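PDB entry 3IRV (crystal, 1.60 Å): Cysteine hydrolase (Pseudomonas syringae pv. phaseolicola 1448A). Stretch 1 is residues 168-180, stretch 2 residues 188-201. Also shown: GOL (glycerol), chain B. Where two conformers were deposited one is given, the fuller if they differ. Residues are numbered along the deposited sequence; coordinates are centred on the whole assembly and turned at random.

Stretch 1 (168-180) IALSDANAAMDYP
Stretch 2, residues 188-201: SAADVQRISLTTIA

The contact sets an angular, mostly extended segment against one face of a helix and buries 548 Å², both sides summed. Stretch 1 arrives as a strand running through Ala169, turns a corner through a type I beta turn from Leu170 to Ala173, is extended again around Asn174 and runs on as open chain to Pro180. Stretch 2 is helical from Ala189 onward, through Ala201 and beyond, with Ser188 at the N-cap. The two run antiparallel in register: Ala169 CA lies 7.6 Å from Ile200 CA, Ser171 CA 6.8 Å from Leu197 CA, and Asp178 CA 4.3 Å from Ala189 CA. The backbones therefore converge toward the start of the helix.

At the wide end, the small methyl of Ala169 points toward the helix, and Ile200 (chi1 m, chi2 t) reaches across to it, CG2 to CB 4.0 Å. Beside it Leu197, also m,t, extends CD1 to within 3.8 Å of Ser171 CB. Ile168 and Leu170 point away, as strand alternation demands.

The turn is tied by Ala173 N to Leu170 O at 3.2 Å, and Asn174 (chi1 m, chi2 -82°) strengthens it by giving ND2 to the same Leu170 O at 2.8 Å. Gln193 meets two backbone carbonyls at and just after the corner. With chi1 t, chi2 p and chi3 -5°, Gln193 NE2 donates to Asn174 O at 2.9 Å and, more weakly, to Ser171 O at 3.3 Å with an angle of 130°. Gln193 OE1 lies 3.5 Å from Ala176 CB. A glycerol, probably from the crystallisation liquor, joins this polar patch: its O2 donates to Ser171 O at 2.8 Å and accepts from Gln193 NE2 at 3.2 Å.

Ala176 is the bump that fits between helix side chains. Its CB points toward the helix and meets Val192 CG1 at 3.8 Å and Ala189 CB at 4.3 Å, while Ala176 O lies 3.5 Å from Ala189 CB. Small side chains on both partners accompany this close approach. Val192 (chi1 t) spreads its branches over neighbouring sites: CG2 sits 3.8 Å from Met177 O and 3.9 Å from Tyr179 CE2, near the plane of the ring at its edge. Tyr179 takes chi1 m and chi2 -68°; its CA-to-CB bond points sideways, but the ring end comes nearer the helix. The CA-to-CB bond of Met177 points away, and the residue offers backbone, its O lying 3.7 Å from Ala189 CA.

At the narrow end Asp178 (chi1 m, chi2 -58°) brings OD1 to Ala189 N at 2.8 Å, with a nearly straight angle of 161°. That amide is in the first turn of the helix, where no preceding helical carbonyl can serve it, so the carboxylate supplies the acceptor. Ser188, chi1 p, caps the same end from within, its OG accepting from Asp191 N at 3.1 Å. The rule is legible: Ala176 and Ala189 meet where the chain passes close to the helix start, Ile200 and Leu197 reach across the wider gap, and polar side chains serve backbone groups.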

# COMPACT_ATOMS: atom_id res chain seq x y z
N ILE A 168 2.04 13.95 4.13
CA ILE A 168 3.41 14.40 3.86
C ILE A 168 4.34 13.30 4.35
O ILE A 168 4.30 12.96 5.55
CB ILE A 168 3.76 15.67 4.63
CG1 ILE A 168 2.80 16.80 4.26
CG2 ILE A 168 5.20 16.05 4.32
CD1 ILE A 168 2.96 18.04 5.13
N ALA A 169 5.13 12.73 3.44
CA ALA A 169 6.15 11.75 3.83
C ALA A 169 7.51 12.44 3.87
O ALA A 169 7.87 13.19 2.95
CB ALA A 169 6.21 10.58 2.82
N LEU A 170 8.26 12.17 4.92
CA LEU A 170 9.59 12.81 5.08
C LEU A 170 10.68 11.92 4.45
O LEU A 170 10.94 10.79 4.90
CB LEU A 170 9.86 13.06 6.56
CG LEU A 170 8.84 14.01 7.22
CD1 LEU A 170 9.23 14.21 8.67
CD2 LEU A 170 8.77 15.33 6.47
N SER A 171 11.31 12.43 3.38
CA SER A 171 12.33 11.68 2.66
C SER A 171 13.52 11.24 3.51
O SER A 171 14.08 10.16 3.28
CB SER A 171 12.82 12.47 1.45
OG SER A 171 13.36 13.69 1.88
N ASP A 172 13.87 12.04 4.52
CA ASP A 172 15.06 11.72 5.33
C ASP A 172 14.69 11.17 6.71
O ASP A 172 15.55 11.07 7.61
CB ASP A 172 15.96 12.96 5.43
CG ASP A 172 15.30 14.12 6.16
OD1 ASP A 172 14.04 14.24 6.17
OD2 ASP A 172 16.04 14.94 6.75
N ALA A 173 13.42 10.79 6.90
CA ALA A 173 12.98 10.29 8.20
C ALA A 173 12.09 9.06 8.09
O ALA A 173 11.32 8.77 9.00
CB ALA A 173 12.32 11.39 9.03
N ASN A 174 12.25 8.31 7.01
CA ASN A 174 11.61 7.00 6.83
C ASN A 174 12.71 6.05 6.44
O ASN A 174 13.47 6.33 5.51
CB ASN A 174 10.53 7.05 5.74
CG ASN A 174 9.22 7.69 6.23
OD1 ASN A 174 8.40 7.02 6.86
ND2 ASN A 174 9.05 8.99 5.98
N ALA A 175 12.79 4.92 7.13
CA ALA A 175 13.89 3.96 6.95
C ALA A 175 13.43 2.68 6.27
O ALA A 175 12.49 2.05 6.74
CB ALA A 175 14.48 3.60 8.32
N ALA A 176 14.12 2.29 5.19
CA ALA A 176 13.79 1.06 4.47
C ALA A 176 14.80 -0.06 4.78
O ALA A 176 15.88 0.19 5.32
CB ALA A 176 13.75 1.32 2.96
N MET A 177 14.41 -1.28 4.43
CA MET A 177 15.28 -2.42 4.69
C MET A 177 15.60 -3.15 3.39
O MET A 177 14.87 -3.03 2.40
CB MET A 177 14.64 -3.37 5.71
CG MET A 177 13.50 -4.23 5.18
SD MET A 177 12.82 -5.35 6.43
CE MET A 177 14.30 -6.05 7.18
N ASP A 178 16.73 -3.84 3.38
CA ASP A 178 17.13 -4.70 2.24
C ASP A 178 16.22 -5.91 2.23
O ASP A 178 15.75 -6.32 3.28
CB ASP A 178 18.56 -5.23 2.46
CG ASP A 178 19.60 -4.13 2.58
OD1 ASP A 178 19.75 -3.32 1.65
OD2 ASP A 178 20.30 -4.08 3.61
N TYR A 179 16.01 -6.51 1.07
CA TYR A 179 15.27 -7.77 0.96
C TYR A 179 16.18 -8.82 0.33
O TYR A 179 17.03 -8.46 -0.47
CB TYR A 179 14.07 -7.61 0.00
CG TYR A 179 12.90 -6.88 0.61
CD1 TYR A 179 12.15 -7.45 1.64
CD2 TYR A 179 12.54 -5.60 0.15
CE1 TYR A 179 11.08 -6.77 2.21
CE2 TYR A 179 11.44 -4.91 0.70
CZ TYR A 179 10.72 -5.51 1.72
OH TYR A 179 9.66 -4.83 2.27
N PRO A 180 15.98 -10.10 0.68
CA PRO A 180 16.74 -11.14 -0.03
C PRO A 180 16.15 -11.32 -1.43
O PRO A 180 15.04 -10.88 -1.71
CB PRO A 180 16.49 -12.39 0.82
CG PRO A 180 15.14 -12.14 1.45
CD PRO A 180 15.07 -10.66 1.70
N SER A 188 18.00 -3.69 -2.64
CA SER A 188 18.64 -2.96 -1.55
C SER A 188 17.67 -2.00 -0.88
O SER A 188 16.70 -1.55 -1.52
CB SER A 188 19.81 -2.14 -2.08
OG SER A 188 19.34 -1.22 -3.05
N ALA A 189 17.97 -1.62 0.35
CA ALA A 189 17.20 -0.55 1.01
C ALA A 189 17.17 0.72 0.19
O ALA A 189 16.12 1.37 0.09
CB ALA A 189 17.71 -0.27 2.43
N ALA A 190 18.30 1.07 -0.44
CA ALA A 190 18.34 2.30 -1.27
C ALA A 190 17.36 2.22 -2.44
O ALA A 190 16.69 3.21 -2.76
CB ALA A 190 19.75 2.54 -1.79
N ASP A 191 17.24 1.06 -3.05
CA ASP A 191 16.31 0.90 -4.16
C ASP A 191 14.86 0.95 -3.68
O ASP A 191 14.01 1.61 -4.30
CB ASP A 191 16.61 -0.37 -4.92
CG ASP A 191 17.79 -0.19 -5.88
OD1 ASP A 191 18.24 0.95 -6.09
OD2 ASP A 191 18.24 -1.19 -6.44
N VAL A 192 14.58 0.27 -2.57
CA VAL A 192 13.26 0.35 -1.94
C VAL A 192 12.88 1.79 -1.68
O VAL A 192 11.79 2.22 -2.05
CB VAL A 192 13.21 -0.45 -0.62
CG1 VAL A 192 11.88 -0.24 0.10
CG2 VAL A 192 13.36 -1.95 -0.91
N GLN A 193 13.79 2.53 -1.05
CA GLN A 193 13.56 3.92 -0.70
C GLN A 193 13.29 4.81 -1.92
O GLN A 193 12.33 5.59 -1.90
CB GLN A 193 14.75 4.46 0.11
CG GLN A 193 14.50 5.85 0.74
CD GLN A 193 13.74 5.80 2.06
OE1 GLN A 193 13.31 4.74 2.49
NE2 GLN A 193 13.55 6.97 2.69
N ARG A 194 14.13 4.68 -2.96
CA ARG A 194 14.00 5.42 -4.21
C ARG A 194 12.62 5.18 -4.82
O ARG A 194 11.90 6.12 -5.19
CB ARG A 194 15.09 4.95 -5.19
CG ARG A 194 14.99 5.48 -6.61
CD ARG A 194 16.30 5.24 -7.37
NE ARG A 194 16.62 3.82 -7.50
CZ ARG A 194 16.28 3.06 -8.54
NH1 ARG A 194 15.61 3.56 -9.58
NH2 ARG A 194 16.65 1.78 -8.56
N ILE A 195 12.24 3.91 -4.93
CA ILE A 195 10.96 3.57 -5.54
C ILE A 195 9.78 4.04 -4.68
O ILE A 195 8.82 4.59 -5.21
CB ILE A 195 10.86 2.05 -5.86
CG1 ILE A 195 11.51 1.72 -7.21
CG2 ILE A 195 9.39 1.65 -6.10
CD1 ILE A 195 12.93 2.06 -7.38
N SER A 196 9.88 3.87 -3.36
CA SER A 196 8.80 4.27 -2.47
C SER A 196 8.55 5.78 -2.49
O SER A 196 7.41 6.24 -2.64
CB SER A 196 9.10 3.82 -1.04
OG SER A 196 8.05 4.21 -0.17
N LEU A 197 9.62 6.56 -2.35
CA LEU A 197 9.45 8.02 -2.28
C LEU A 197 8.90 8.57 -3.61
O LEU A 197 8.06 9.49 -3.63
CB LEU A 197 10.77 8.69 -1.90
CG LEU A 197 11.27 8.35 -0.50
CD1 LEU A 197 12.59 9.09 -0.31
CD2 LEU A 197 10.27 8.80 0.58
N THR A 198 9.39 8.00 -4.71
CA THR A 198 8.94 8.41 -6.05
C THR A 198 7.43 8.09 -6.19
O THR A 198 6.61 8.93 -6.63
CB THR A 198 9.79 7.71 -7.13
OG1 THR A 198 11.15 8.17 -7.03
CG2 THR A 198 9.26 8.06 -8.55
N THR A 199 7.06 6.88 -5.79
CA THR A 199 5.66 6.46 -5.83
C THR A 199 4.78 7.35 -4.97
O THR A 199 3.71 7.83 -5.39
CB THR A 199 5.54 5.00 -5.37
OG1 THR A 199 6.26 4.18 -6.30
CG2 THR A 199 4.07 4.53 -5.33
N ILE A 200 5.23 7.62 -3.75
CA ILE A 200 4.46 8.54 -2.88
C ILE A 200 4.28 9.92 -3.53
O ILE A 200 3.17 10.47 -3.53
CB ILE A 200 5.08 8.67 -1.49
CG1 ILE A 200 5.09 7.30 -0.79
CG2 ILE A 200 4.35 9.77 -0.67
CD1 ILE A 200 6.15 7.25 0.34
N ALA A 201 5.37 10.48 -4.09
CA ALA A 201 5.27 11.81 -4.69
C ALA A 201 4.37 11.85 -5.95
O ALA A 201 3.78 12.88 -6.28
CB ALA A 201 6.67 12.30 -5.03
C1 GOL B . 17.50 10.51 0.95
O1 GOL B . 17.21 11.24 2.13
C2 GOL B . 16.27 9.72 0.50
O2 GOL B . 15.80 8.89 1.55
C3 GOL B . 16.61 8.88 -0.72
O3 GOL B . 17.43 7.77 -0.37